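Local coordinates for 3-oxoacyl-(acyl-carrier protein) synthase II (Thermus thermophilus, PDB 1J3N) that probably elongates fatty acids by decarboxylative condensation of malonyl-ACP with an acyl chain held on the enzyme, acting as a homodimeric condensing enzyme, at residues 11-16 against 334-339; 32-37 against 49-54; 73-78 against 142-147; 98-103 against 152-157; 314-319 against 373-378. All blocks are in the same frame, centred on the assembly; numbering follows the deposited sequence.

Contact 1: residues 11-16 against 334-339; sequences ALTPIG and SMIGHL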
# COMPACT_ATOMS: atom_id res chain seq x y z
N ALA A 11 1.68 6.83 -20.13
CA ALA A 11 0.82 5.68 -20.35
C ALA A 11 1.50 4.53 -21.07
O ALA A 11 2.07 4.71 -22.14
CB ALA A 11 -0.42 6.12 -21.13
N LEU A 12 1.43 3.34 -20.47
CA LEU A 12 2.00 2.14 -21.08
C LEU A 12 0.81 1.18 -21.12
O LEU A 12 0.50 0.53 -20.12
CB LEU A 12 3.12 1.57 -20.21
CG LEU A 12 3.91 0.40 -20.81
CD1 LEU A 12 4.52 0.81 -22.14
CD2 LEU A 12 5.00 -0.03 -19.84
N THR A 13 0.15 1.10 -22.27
CA THR A 13 -1.04 0.26 -22.39
C THR A 13 -1.08 -0.75 -23.52
O THR A 13 -0.25 -0.72 -24.43
CB THR A 13 -2.31 1.14 -22.53
OG1 THR A 13 -2.47 1.53 -23.91
CG2 THR A 13 -2.17 2.39 -21.69
N PRO A 14 -2.05 -1.68 -23.47
CA PRO A 14 -2.26 -2.74 -24.46
C PRO A 14 -2.65 -2.22 -25.86
O PRO A 14 -2.67 -2.99 -26.81
CB PRO A 14 -3.38 -3.58 -23.84
CG PRO A 14 -3.09 -3.48 -22.39
CD PRO A 14 -2.81 -1.99 -22.24
N ILE A 15 -2.96 -0.93 -25.97
CA ILE A 15 -3.33 -0.37 -27.27
C ILE A 15 -2.46 0.82 -27.65
O ILE A 15 -2.78 1.55 -28.58
CB ILE A 15 -4.80 0.06 -27.32
CG1 ILE A 15 -5.05 1.23 -26.37
CG2 ILE A 15 -5.70 -1.11 -26.97
CD1 ILE A 15 -6.52 1.67 -26.32
N GLY A 16 -1.37 1.01 -26.92
CA GLY A 16 -0.48 2.12 -27.23
C GLY A 16 0.56 2.45 -26.19
O GLY A 16 0.26 2.48 -24.99
N SER A 334 -13.20 -1.76 -22.02
CA SER A 334 -13.76 -2.39 -23.21
C SER A 334 -12.63 -2.56 -24.22
O SER A 334 -12.62 -3.52 -25.00
CB SER A 334 -14.86 -1.51 -23.80
OG SER A 334 -14.36 -0.23 -24.13
N MET A 335 -11.68 -1.63 -24.19
CA MET A 335 -10.55 -1.65 -25.12
C MET A 335 -9.25 -2.27 -24.60
O MET A 335 -8.60 -3.03 -25.33
CB MET A 335 -10.26 -0.24 -25.60
CG MET A 335 -11.35 0.36 -26.48
SD MET A 335 -11.05 2.10 -26.83
CE MET A 335 -11.82 2.85 -25.41
N ILE A 336 -8.86 -1.94 -23.38
CA ILE A 336 -7.60 -2.46 -22.82
C ILE A 336 -7.77 -3.52 -21.75
O ILE A 336 -6.79 -4.02 -21.19
CB ILE A 336 -6.75 -1.33 -22.21
CG1 ILE A 336 -7.49 -0.69 -21.02
CG2 ILE A 336 -6.42 -0.29 -23.27
CD1 ILE A 336 -6.63 0.30 -20.22
N GLY A 337 -9.02 -3.87 -21.44
CA GLY A 337 -9.23 -4.87 -20.41
C GLY A 337 -9.05 -4.28 -19.02
O GLY A 337 -9.07 -3.07 -18.85
N HIS A 338 -8.85 -5.15 -18.04
CA HIS A 338 -8.68 -4.74 -16.65
C HIS A 338 -7.21 -4.82 -16.25
O HIS A 338 -6.64 -5.91 -16.15
CB HIS A 338 -9.50 -5.65 -15.74
CG HIS A 338 -9.66 -5.15 -14.34
ND1 HIS A 338 -8.73 -4.32 -13.74
CD2 HIS A 338 -10.62 -5.36 -13.42
CE1 HIS A 338 -9.12 -4.06 -12.50
NE2 HIS A 338 -10.26 -4.68 -12.28
N LEU A 339 -6.60 -3.66 -16.00
CA LEU A 339 -5.20 -3.61 -15.64
C LEU A 339 -4.96 -3.75 -14.15
O LEU A 339 -3.88 -3.40 -13.66
CB LEU A 339 -4.55 -2.34 -16.18
CG LEU A 339 -4.04 -2.42 -17.63
CD1 LEU A 339 -5.20 -2.79 -18.57
CD2 LEU A 339 -3.42 -1.09 -18.04
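Ile15 lays its side chain across that of Ile336 at about a right angle, and this is the tight part of the contact. CD1 of Ile15 comes within 3.6 Å of CG2 of Ile336, while the other branch, Ile15 CG2, rests 3.8 Å from the carbonyl O of Met335. In Ile336 a chi1 of 64° leaves CG2 anti to the carbonyl carbon, beside the backbone N, and this branch meets Ile15. Pro14 closes in slantwise on the same residue, with its CD 4.0 Å from Ile336 CB. The margins are looser. Pro14 CD and Leu339 CD2 stand 4.3 Å apart, and Met335 offers little beyond CB before its thioether end leads off. Pro14 and Ile15 are also partly exposed, whereas Ile336 and Leu339 are buried. Packing alone joins the two segments; the Thr13 hydroxyl braces the type I turn from Thr13 to Gly16. Thr13 OG1 accepts from Ile15 N at 3.2 Å, an ST turn, and donates to Gly16 O in the carbonyl plane. Gly337, with positive phi, is the first residue to leave helical geometry. The turn at the end of strand 4-13 thus packs on Ile336 and Leu339, which flank His338 in the chain; that histidine meets His301 and touches Cys161, a grouping consistent with the Cys-His-His active site of thiolase-fold condensing enzymes.

Contact 2: residues 32-37 against 49-54; sequences GVRPIT and AAEVDV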
# COMPACT_ATOMS: atom_id res chain seq x y z
N GLY A 32 -7.07 -4.13 -27.33
CA GLY A 32 -5.73 -4.60 -27.03
C GLY A 32 -5.73 -6.05 -26.56
O GLY A 32 -4.72 -6.56 -26.09
N VAL A 33 -6.88 -6.71 -26.70
CA VAL A 33 -7.04 -8.10 -26.29
C VAL A 33 -6.70 -9.05 -27.44
O VAL A 33 -7.10 -8.82 -28.58
CB VAL A 33 -8.49 -8.35 -25.82
CG1 VAL A 33 -8.62 -9.75 -25.25
CG2 VAL A 33 -8.89 -7.31 -24.80
N ARG A 34 -5.97 -10.12 -27.15
CA ARG A 34 -5.57 -11.06 -28.19
C ARG A 34 -5.18 -12.39 -27.58
O ARG A 34 -5.11 -12.53 -26.37
CB ARG A 34 -4.37 -10.49 -28.95
CG ARG A 34 -3.10 -10.37 -28.09
CD ARG A 34 -2.01 -9.57 -28.80
NE ARG A 34 -0.75 -9.56 -28.05
CZ ARG A 34 0.30 -8.80 -28.36
NH1 ARG A 34 0.25 -7.98 -29.41
NH2 ARG A 34 1.40 -8.85 -27.62
N PRO A 35 -4.94 -13.41 -28.43
CA PRO A 35 -4.54 -14.71 -27.88
C PRO A 35 -3.24 -14.47 -27.12
O PRO A 35 -2.39 -13.69 -27.56
CB PRO A 35 -4.35 -15.56 -29.14
CG PRO A 35 -5.34 -14.97 -30.09
CD PRO A 35 -5.14 -13.50 -29.89
N ILE A 36 -3.08 -15.12 -25.97
CA ILE A 36 -1.88 -14.93 -25.16
C ILE A 36 -0.60 -15.39 -25.84
O ILE A 36 -0.52 -16.51 -26.34
CB ILE A 36 -2.03 -15.65 -23.79
CG1 ILE A 36 -3.20 -15.03 -23.01
CG2 ILE A 36 -0.74 -15.53 -22.97
CD1 ILE A 36 -3.66 -15.88 -21.82
N THR A 37 0.39 -14.50 -25.87
CA THR A 37 1.67 -14.82 -26.48
C THR A 37 2.79 -14.79 -25.44
O THR A 37 3.85 -15.35 -25.66
CB THR A 37 2.04 -13.81 -27.59
OG1 THR A 37 2.23 -12.52 -27.01
CG2 THR A 37 0.93 -13.74 -28.64
N ALA A 49 -5.72 -12.13 -23.42
CA ALA A 49 -5.34 -11.06 -22.50
C ALA A 49 -4.97 -9.81 -23.28
O ALA A 49 -4.79 -9.87 -24.51
CB ALA A 49 -4.15 -11.51 -21.63
N ALA A 50 -4.86 -8.69 -22.57
CA ALA A 50 -4.49 -7.42 -23.20
C ALA A 50 -3.01 -7.22 -22.91
O ALA A 50 -2.64 -6.65 -21.90
CB ALA A 50 -5.32 -6.28 -22.60
N GLU A 51 -2.17 -7.72 -23.82
CA GLU A 51 -0.73 -7.62 -23.66
C GLU A 51 -0.13 -6.33 -24.18
O GLU A 51 -0.63 -5.71 -25.14
CB GLU A 51 -0.05 -8.82 -24.34
CG GLU A 51 -0.54 -10.18 -23.87
CD GLU A 51 0.13 -11.33 -24.59
OE1 GLU A 51 0.49 -11.15 -25.78
OE2 GLU A 51 0.29 -12.42 -23.99
N VAL A 52 0.94 -5.91 -23.53
CA VAL A 52 1.66 -4.71 -23.90
C VAL A 52 2.86 -5.12 -24.74
O VAL A 52 3.48 -6.15 -24.49
CB VAL A 52 2.18 -3.94 -22.65
CG1 VAL A 52 3.26 -2.96 -23.06
CG2 VAL A 52 1.03 -3.21 -21.96
N ASP A 53 3.18 -4.31 -25.75
CA ASP A 53 4.32 -4.56 -26.61
C ASP A 53 5.27 -3.38 -26.45
O ASP A 53 5.00 -2.30 -26.95
CB ASP A 53 3.90 -4.67 -28.08
CG ASP A 53 3.14 -5.96 -28.37
OD1 ASP A 53 3.58 -7.02 -27.89
OD2 ASP A 53 2.12 -5.90 -29.09
N VAL A 54 6.37 -3.59 -25.73
CA VAL A 54 7.32 -2.52 -25.51
C VAL A 54 8.72 -3.10 -25.32
O VAL A 54 8.89 -4.19 -24.76
CB VAL A 54 6.95 -1.67 -24.27
CG1 VAL A 54 7.16 -2.48 -23.00
CG2 VAL A 54 7.78 -0.40 -24.23
O HOH W 1 -2.27 -7.07 -27.04
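Arg34 is the centre of the charged interactions, gripping two carboxylates at once. Its chain runs extended from CG to NE, which places NE 3.0 Å from Glu51 OE1; NH2 joins it side-on at the same oxygen, and the guanidinium and this carboxylate stand nearly perpendicular, 84° apart. Asp53 is met tip to tip: Arg34 NH1 bonds Asp53 OD2 at 2.8 Å on the syn lone pair, and NH2 takes OD1. Among uncharged donors, Thr37 N bonds Glu51 OE2 at 2.8 Å, and Thr37 OG1 comes very close to OE1, which thus accepts from three donors. That grip is likely to favour an ionised Glu51 and hold its carboxylate from turning. Water 1 sits over one guanidinium face and donates to both Gly32 O and Glu51 O. Backbone bonds pair Arg34 with Ala49 in both directions, Arg34 N to Ala49 O 2.9 Å and Ala49 N to Arg34 O 3.0 Å. The apolar part is small: Ile36 CG1 lies 3.9 Å from Ala49 CB, and its CG2 rests against Glu51 OE2. Together these make a short two-stranded antiparallel sheet, 33-35 with 48-50, with a salt-bridge network of Arg34, Glu51 and Asp53 beside it.

Contact 3: residues 73-78 against 142-147; sequences QYALIA and AHIAMR
The guanidinium of Arg147 points its edge at Leu76 O, which lies near the group's plane but 3.9 Å from NH1. Water 2, also in that plane, closes the interval: it donates to Leu76 O at 2.7 Å and accepts from Arg147 NH1. The same NH1 bonds the side chain of Gln80, one turn further along helix 70-86. The other flat group, the imidazole of His143, carries Met146 CE over one face, 3.6 Å above the ring plane and off toward its rim. His143 meets Leu76 with CB and its backbone O rather than with the ring.

Between these groups lies the apolar core. Leu76 and Ile144 slide past each other in opposite directions, Leu76 CD2 reaching 3.7 Å from Ile144 CG1. Ile144 continues inward, its CD1 4.2 Å from Ala75 CB, where the small alanine side chain lets it approach the helix. The axes of the two short segments come within 9.6 Å and cross at -45°. Helix 139-148 also meets the second subunit, with Ala145 against Ala262 of that chain. The chemistry is therefore divided: a greasy Leu-Ile-Ala seam with a polar rim, where Arg147 reaches helix 70-86 both directly, at Gln80, and through water 2, at Leu76 O.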
# COMPACT_ATOMS: atom_id res chain seq x y z
N GLN A 73 9.53 -2.76 -14.25
CA GLN A 73 9.95 -2.31 -15.57
C GLN A 73 8.88 -1.39 -16.18
O GLN A 73 9.20 -0.37 -16.77
CB GLN A 73 10.21 -3.51 -16.48
CG GLN A 73 11.55 -4.17 -16.24
CD GLN A 73 11.83 -5.29 -17.23
OE1 GLN A 73 11.56 -5.15 -18.43
NE2 GLN A 73 12.38 -6.40 -16.74
N TYR A 74 7.62 -1.76 -16.03
CA TYR A 74 6.54 -0.94 -16.56
C TYR A 74 6.45 0.39 -15.83
O TYR A 74 6.26 1.44 -16.45
CB TYR A 74 5.20 -1.67 -16.45
CG TYR A 74 5.07 -2.89 -17.34
CD1 TYR A 74 6.04 -3.20 -18.30
CD2 TYR A 74 3.95 -3.72 -17.25
CE1 TYR A 74 5.91 -4.30 -19.13
CE2 TYR A 74 3.81 -4.83 -18.09
CZ TYR A 74 4.79 -5.11 -19.02
OH TYR A 74 4.64 -6.20 -19.86
N ALA A 75 6.58 0.37 -14.51
CA ALA A 75 6.50 1.62 -13.75
C ALA A 75 7.60 2.62 -14.13
O ALA A 75 7.34 3.82 -14.24
CB ALA A 75 6.58 1.32 -12.27
N LEU A 76 8.82 2.13 -14.32
CA LEU A 76 9.93 3.00 -14.69
C LEU A 76 9.71 3.59 -16.08
O LEU A 76 10.00 4.76 -16.33
CB LEU A 76 11.26 2.22 -14.64
CG LEU A 76 11.74 1.89 -13.22
CD1 LEU A 76 12.93 0.94 -13.24
CD2 LEU A 76 12.12 3.19 -12.53
N ILE A 77 9.18 2.78 -16.99
CA ILE A 77 8.91 3.23 -18.35
C ILE A 77 7.81 4.30 -18.34
O ILE A 77 7.93 5.33 -19.00
CB ILE A 77 8.48 2.05 -19.25
CG1 ILE A 77 9.66 1.10 -19.45
CG2 ILE A 77 7.95 2.57 -20.59
CD1 ILE A 77 9.29 -0.21 -20.15
N ALA A 78 6.74 4.05 -17.58
CA ALA A 78 5.64 5.01 -17.51
C ALA A 78 6.09 6.31 -16.85
O ALA A 78 5.69 7.40 -17.28
CB ALA A 78 4.46 4.42 -16.74
N ALA A 142 10.18 2.88 -5.05
CA ALA A 142 11.59 2.93 -4.69
C ALA A 142 12.52 3.07 -5.89
O ALA A 142 13.45 3.87 -5.86
CB ALA A 142 11.96 1.67 -3.90
N HIS A 143 12.28 2.28 -6.93
CA HIS A 143 13.14 2.36 -8.10
C HIS A 143 13.02 3.68 -8.82
O HIS A 143 14.00 4.17 -9.38
CB HIS A 143 12.85 1.20 -9.05
CG HIS A 143 13.68 -0.01 -8.76
ND1 HIS A 143 15.05 -0.03 -8.95
CD2 HIS A 143 13.36 -1.21 -8.23
CE1 HIS A 143 15.53 -1.19 -8.55
NE2 HIS A 143 14.53 -1.93 -8.11
N ILE A 144 11.83 4.28 -8.82
CA ILE A 144 11.65 5.56 -9.47
C ILE A 144 12.38 6.64 -8.68
O ILE A 144 13.05 7.50 -9.26
CB ILE A 144 10.15 5.91 -9.60
CG1 ILE A 144 9.49 5.01 -10.65
CG2 ILE A 144 9.99 7.37 -9.97
CD1 ILE A 144 7.96 4.94 -10.56
N ALA A 145 12.26 6.58 -7.36
CA ALA A 145 12.93 7.55 -6.48
C ALA A 145 14.45 7.45 -6.62
O ALA A 145 15.15 8.46 -6.63
CB ALA A 145 12.54 7.31 -5.03
N MET A 146 14.95 6.22 -6.73
CA MET A 146 16.38 5.98 -6.86
C MET A 146 16.94 6.44 -8.20
O MET A 146 18.01 7.05 -8.26
CB MET A 146 16.69 4.50 -6.66
CG MET A 146 16.43 4.00 -5.25
SD MET A 146 16.95 2.31 -4.99
CE MET A 146 15.58 1.39 -5.64
N ARG A 147 16.20 6.17 -9.27
CA ARG A 147 16.63 6.54 -10.60
C ARG A 147 16.80 8.05 -10.79
O ARG A 147 17.75 8.49 -11.45
CB ARG A 147 15.65 6.01 -11.65
CG ARG A 147 16.17 6.14 -13.07
CD ARG A 147 15.17 5.68 -14.13
NE ARG A 147 15.82 5.60 -15.43
CZ ARG A 147 15.19 5.45 -16.60
NH1 ARG A 147 13.87 5.36 -16.64
NH2 ARG A 147 15.89 5.37 -17.72
O HOH W 2 12.05 5.94 -15.00

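Contact 4: residues 98-103 against 152-157; sequences VGTLVG and GPSSTV
Thr100 holds both of the firm backbone bonds here: its N donates to Pro153 O at 3.0 Å with an N-H...O angle of 163°, and its O receives Ser155 N at 3.1 Å, nearly along the C=O axis. Its side chain joins in as well, for Thr100 OG1 and Ser154 OG meet at 2.8 Å. Water 3 links Thr100 OG1 to Gly152 O, while water 4 spans from Val102 O to Thr156 OG1. Toward the start of the pair, Gly152 N reaches Val98 O in a weak, bent bond. From Leu101 on, the direct backbone contacts are CA-H...O ones, Leu101 CA to Ser155 O at 3.3 Å and Gly103 CA to Val157 O. Val157 N is buried without a partner.

The packing is close. Leu101 turns CD2 to within 3.2 Å of Ser155 O, its chi1 of -138° sitting away from a staggered value, and the same methyl is 4.3 Å from Val157 CG1. An alanine in place of Leu101 would probably open a gap between this backbone and helix 163-176, where Ser170 and Met174 touch the leucine. Glycines allow the approach: a CB on Gly103 would collide with Val157 O, and one on Gly152 with Val98 O. From its other side, 152-157 bonds the second subunit, through Ser154 O to His399 of that chain and through the backbone of Thr156. A segment running parallel to strand 98-103 and bonded across the dimer is consistent with the thiolase-fold interface, where the subunits' central sheets meet.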
# COMPACT_ATOMS: atom_id res chain seq x y z
N VAL A 98 10.03 16.30 -4.49
CA VAL A 98 9.40 15.39 -5.42
C VAL A 98 9.15 14.05 -4.75
O VAL A 98 10.08 13.41 -4.25
CB VAL A 98 10.25 15.15 -6.67
CG1 VAL A 98 9.55 14.15 -7.59
CG2 VAL A 98 10.48 16.46 -7.41
N GLY A 99 7.89 13.64 -4.74
CA GLY A 99 7.53 12.37 -4.13
C GLY A 99 7.20 11.34 -5.18
O GLY A 99 7.05 11.65 -6.36
N THR A 100 7.10 10.09 -4.73
CA THR A 100 6.79 8.97 -5.61
C THR A 100 5.74 8.09 -4.93
O THR A 100 5.81 7.83 -3.73
CB THR A 100 8.06 8.13 -5.90
OG1 THR A 100 8.68 7.76 -4.68
CG2 THR A 100 9.06 8.93 -6.72
N LEU A 101 4.74 7.66 -5.71
CA LEU A 101 3.68 6.83 -5.17
C LEU A 101 3.02 6.01 -6.28
O LEU A 101 1.95 6.36 -6.78
CB LEU A 101 2.62 7.70 -4.47
CG LEU A 101 2.07 7.16 -3.14
CD1 LEU A 101 0.98 8.10 -2.62
CD2 LEU A 101 1.51 5.76 -3.32
N VAL A 102 3.69 4.94 -6.67
CA VAL A 102 3.17 4.06 -7.72
C VAL A 102 2.79 2.75 -7.05
O VAL A 102 3.65 2.06 -6.50
CB VAL A 102 4.22 3.82 -8.81
CG1 VAL A 102 3.63 2.94 -9.91
CG2 VAL A 102 4.66 5.15 -9.39
N GLY A 103 1.50 2.44 -7.05
CA GLY A 103 1.06 1.22 -6.41
C GLY A 103 0.97 0.05 -7.38
O GLY A 103 1.20 0.21 -8.58
N GLY A 152 11.62 13.06 -1.76
CA GLY A 152 10.37 13.40 -1.09
C GLY A 152 9.73 12.08 -0.68
O GLY A 152 10.23 11.01 -1.04
N PRO A 153 8.62 12.11 0.08
CA PRO A 153 7.95 10.87 0.51
C PRO A 153 7.82 9.83 -0.61
O PRO A 153 7.44 10.16 -1.73
CB PRO A 153 6.60 11.38 1.00
CG PRO A 153 6.95 12.69 1.62
CD PRO A 153 7.90 13.29 0.59
N SER A 154 8.13 8.58 -0.29
CA SER A 154 8.06 7.48 -1.25
C SER A 154 7.18 6.38 -0.66
O SER A 154 7.64 5.57 0.15
CB SER A 154 9.47 6.93 -1.52
OG SER A 154 9.48 6.01 -2.60
N SER A 155 5.92 6.34 -1.06
CA SER A 155 5.00 5.34 -0.52
C SER A 155 4.36 4.44 -1.58
O SER A 155 4.50 4.66 -2.78
CB SER A 155 3.91 6.02 0.31
OG SER A 155 3.28 5.07 1.17
N THR A 156 3.67 3.41 -1.09
CA THR A 156 3.02 2.44 -1.96
C THR A 156 1.71 1.93 -1.38
O THR A 156 1.66 1.50 -0.23
CB THR A 156 3.95 1.21 -2.17
OG1 THR A 156 5.17 1.62 -2.80
CG2 THR A 156 3.25 0.16 -3.02
N VAL A 157 0.65 1.97 -2.17
CA VAL A 157 -0.65 1.46 -1.74
C VAL A 157 -0.98 0.23 -2.59
O VAL A 157 -0.64 0.16 -3.78
CB VAL A 157 -1.77 2.51 -1.92
CG1 VAL A 157 -1.51 3.72 -1.02
CG2 VAL A 157 -1.86 2.95 -3.37
O HOH W 3 10.40 9.66 -3.64
O HOH W 4 5.60 0.75 -5.35

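Contact 5: residues 314-319 against 373-378; sequences LAIKRV and LDLDFV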
# COMPACT_ATOMS: atom_id res chain seq x y z
N LEU A 314 -26.50 1.06 -10.79
CA LEU A 314 -27.47 1.32 -9.72
C LEU A 314 -26.93 2.39 -8.78
O LEU A 314 -27.69 3.21 -8.26
CB LEU A 314 -27.75 0.04 -8.93
CG LEU A 314 -28.56 -1.05 -9.62
CD1 LEU A 314 -28.65 -2.27 -8.73
CD2 LEU A 314 -29.96 -0.53 -9.95
N ALA A 315 -25.61 2.38 -8.57
CA ALA A 315 -24.96 3.35 -7.70
C ALA A 315 -24.95 4.73 -8.35
O ALA A 315 -25.05 5.76 -7.67
CB ALA A 315 -23.53 2.90 -7.39
N ILE A 316 -24.80 4.75 -9.67
CA ILE A 316 -24.78 6.02 -10.40
C ILE A 316 -26.17 6.63 -10.37
O ILE A 316 -26.34 7.80 -10.04
CB ILE A 316 -24.31 5.81 -11.86
CG1 ILE A 316 -22.78 5.64 -11.88
CG2 ILE A 316 -24.73 6.98 -12.73
CD1 ILE A 316 -22.21 5.42 -13.26
N LYS A 317 -27.18 5.82 -10.70
CA LYS A 317 -28.56 6.30 -10.69
C LYS A 317 -28.95 6.79 -9.30
O LYS A 317 -29.75 7.70 -9.16
CB LYS A 317 -29.52 5.18 -11.13
CG LYS A 317 -29.38 4.75 -12.58
CD LYS A 317 -30.28 3.56 -12.88
CE LYS A 317 -30.16 3.13 -14.33
NZ LYS A 317 -30.98 1.92 -14.63
N ARG A 318 -28.36 6.18 -8.28
CA ARG A 318 -28.67 6.57 -6.91
C ARG A 318 -28.08 7.92 -6.54
O ARG A 318 -28.74 8.73 -5.88
CB ARG A 318 -28.18 5.50 -5.93
CG ARG A 318 -28.60 5.78 -4.49
CD ARG A 318 -28.21 4.65 -3.54
NE ARG A 318 -28.76 3.36 -3.94
CZ ARG A 318 -28.13 2.50 -4.73
NH1 ARG A 318 -26.93 2.79 -5.22
NH2 ARG A 318 -28.69 1.33 -5.04
N VAL A 319 -26.84 8.17 -6.95
CA VAL A 319 -26.16 9.42 -6.63
C VAL A 319 -26.53 10.57 -7.55
O VAL A 319 -26.56 11.72 -7.13
CB VAL A 319 -24.62 9.25 -6.70
CG1 VAL A 319 -23.93 10.55 -6.33
CG2 VAL A 319 -24.17 8.13 -5.78
N LEU A 373 -29.90 -1.35 -17.68
CA LEU A 373 -28.92 -0.30 -17.38
C LEU A 373 -29.09 0.83 -18.39
O LEU A 373 -28.32 0.95 -19.34
CB LEU A 373 -27.50 -0.88 -17.47
CG LEU A 373 -27.27 -2.23 -16.80
CD1 LEU A 373 -25.89 -2.75 -17.14
CD2 LEU A 373 -27.44 -2.09 -15.29
N ASP A 374 -30.10 1.67 -18.18
CA ASP A 374 -30.40 2.76 -19.11
C ASP A 374 -29.55 4.02 -18.98
O ASP A 374 -30.06 5.10 -18.64
CB ASP A 374 -31.88 3.14 -19.00
CG ASP A 374 -32.25 3.67 -17.63
OD1 ASP A 374 -31.99 2.96 -16.64
OD2 ASP A 374 -32.81 4.79 -17.55
N LEU A 375 -28.26 3.89 -19.24
CA LEU A 375 -27.36 5.03 -19.18
C LEU A 375 -26.70 5.17 -20.54
O LEU A 375 -26.64 4.21 -21.31
CB LEU A 375 -26.29 4.84 -18.10
CG LEU A 375 -26.74 4.86 -16.64
CD1 LEU A 375 -25.54 4.68 -15.73
CD2 LEU A 375 -27.43 6.19 -16.34
N ASP A 376 -26.22 6.37 -20.85
CA ASP A 376 -25.56 6.61 -22.12
C ASP A 376 -24.12 6.11 -22.00
O ASP A 376 -23.28 6.77 -21.40
CB ASP A 376 -25.57 8.11 -22.44
CG ASP A 376 -25.01 8.42 -23.81
OD1 ASP A 376 -24.34 7.54 -24.40
OD2 ASP A 376 -25.23 9.54 -24.30
N PHE A 377 -23.84 4.94 -22.59
CA PHE A 377 -22.51 4.35 -22.52
C PHE A 377 -21.54 4.70 -23.66
O PHE A 377 -20.51 4.04 -23.83
CB PHE A 377 -22.63 2.83 -22.39
CG PHE A 377 -23.29 2.40 -21.10
CD1 PHE A 377 -22.72 2.73 -19.87
CD2 PHE A 377 -24.49 1.69 -21.12
CE1 PHE A 377 -23.34 2.37 -18.67
CE2 PHE A 377 -25.12 1.32 -19.93
CZ PHE A 377 -24.54 1.66 -18.70
N VAL A 378 -21.88 5.73 -24.43
CA VAL A 378 -21.03 6.22 -25.52
C VAL A 378 -20.46 5.12 -26.43
O VAL A 378 -19.26 4.81 -26.39
CB VAL A 378 -19.87 7.06 -24.93
CG1 VAL A 378 -19.15 7.81 -26.02
CG2 VAL A 378 -20.42 8.03 -23.88
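Ile316 turns its CG2 methyl onto CD1 of Leu375, 3.9 Å away, the two side chains meeting obliquely. With chi1 at -77° CG1 stays beside the backbone N, leaving CG2 anti to it, where it meets Leu375.

One residue on, Lys317 stretches out fully beyond CG and brings NZ to OD1 of Asp374 in a salt bridge modelled at 2.5 Å. That is very short, and Asp374 is an exposed residue that also touches a crystal neighbour, so the exact separation deserves caution. NZ has a second, weak bond to Glu372 O. On the way, Lys317 CE passes 4.5 Å from Leu375 CG. An alanine at Lys317 would probably leave the Asp374 carboxylate without its charged mate and give up the loose contact with Leu375.

The loop shapes itself to present these groups. Asp374 is the centre of an inverse gamma turn, closed by a weak bond from Leu375 N to Leu373 O, and this change of direction puts aspartate outward while Leu373 and Leu375 stay buried. Further along, Asp376 OD1 accepts from Val378 N at 3.1 Å in an Asx turn, while its other oxygen bridges to Arg382. The ring of Phe377 stacks on Phe220.

Helix 306-324 lies against both helix 275-288 and the loop 373-378: Ala315 and Ile316 pack on the former through Met281, Lys317 and Ile316 hold the latter, and Asp376 fastens that loop by backbone bonding to Val329 of strand 328-330.

Contacts 2, 3 and 4 all belong to the N-terminal beta-ketoacyl synthase domain; contact 1 joins it to the C-terminal one, enclosing all three along the chain. Contact 5 follows those three, its segments alternating with those of contact 1. Contacts 1 and 2 are neighbours, centres about 9 Å apart, with Met335 O probably bonded to Gly32 N. Contacts 3 and 4, centres about 11 Å apart, interlock in sequence: Ile144 packs on Val102 and Thr100, and both touch the second subunit. Contact 5 has its centre about 37 Å from that of contact 3. Contacts 1 and 4 reach the same mixed sheet, one near the presumed active site, the other at the dimer interface.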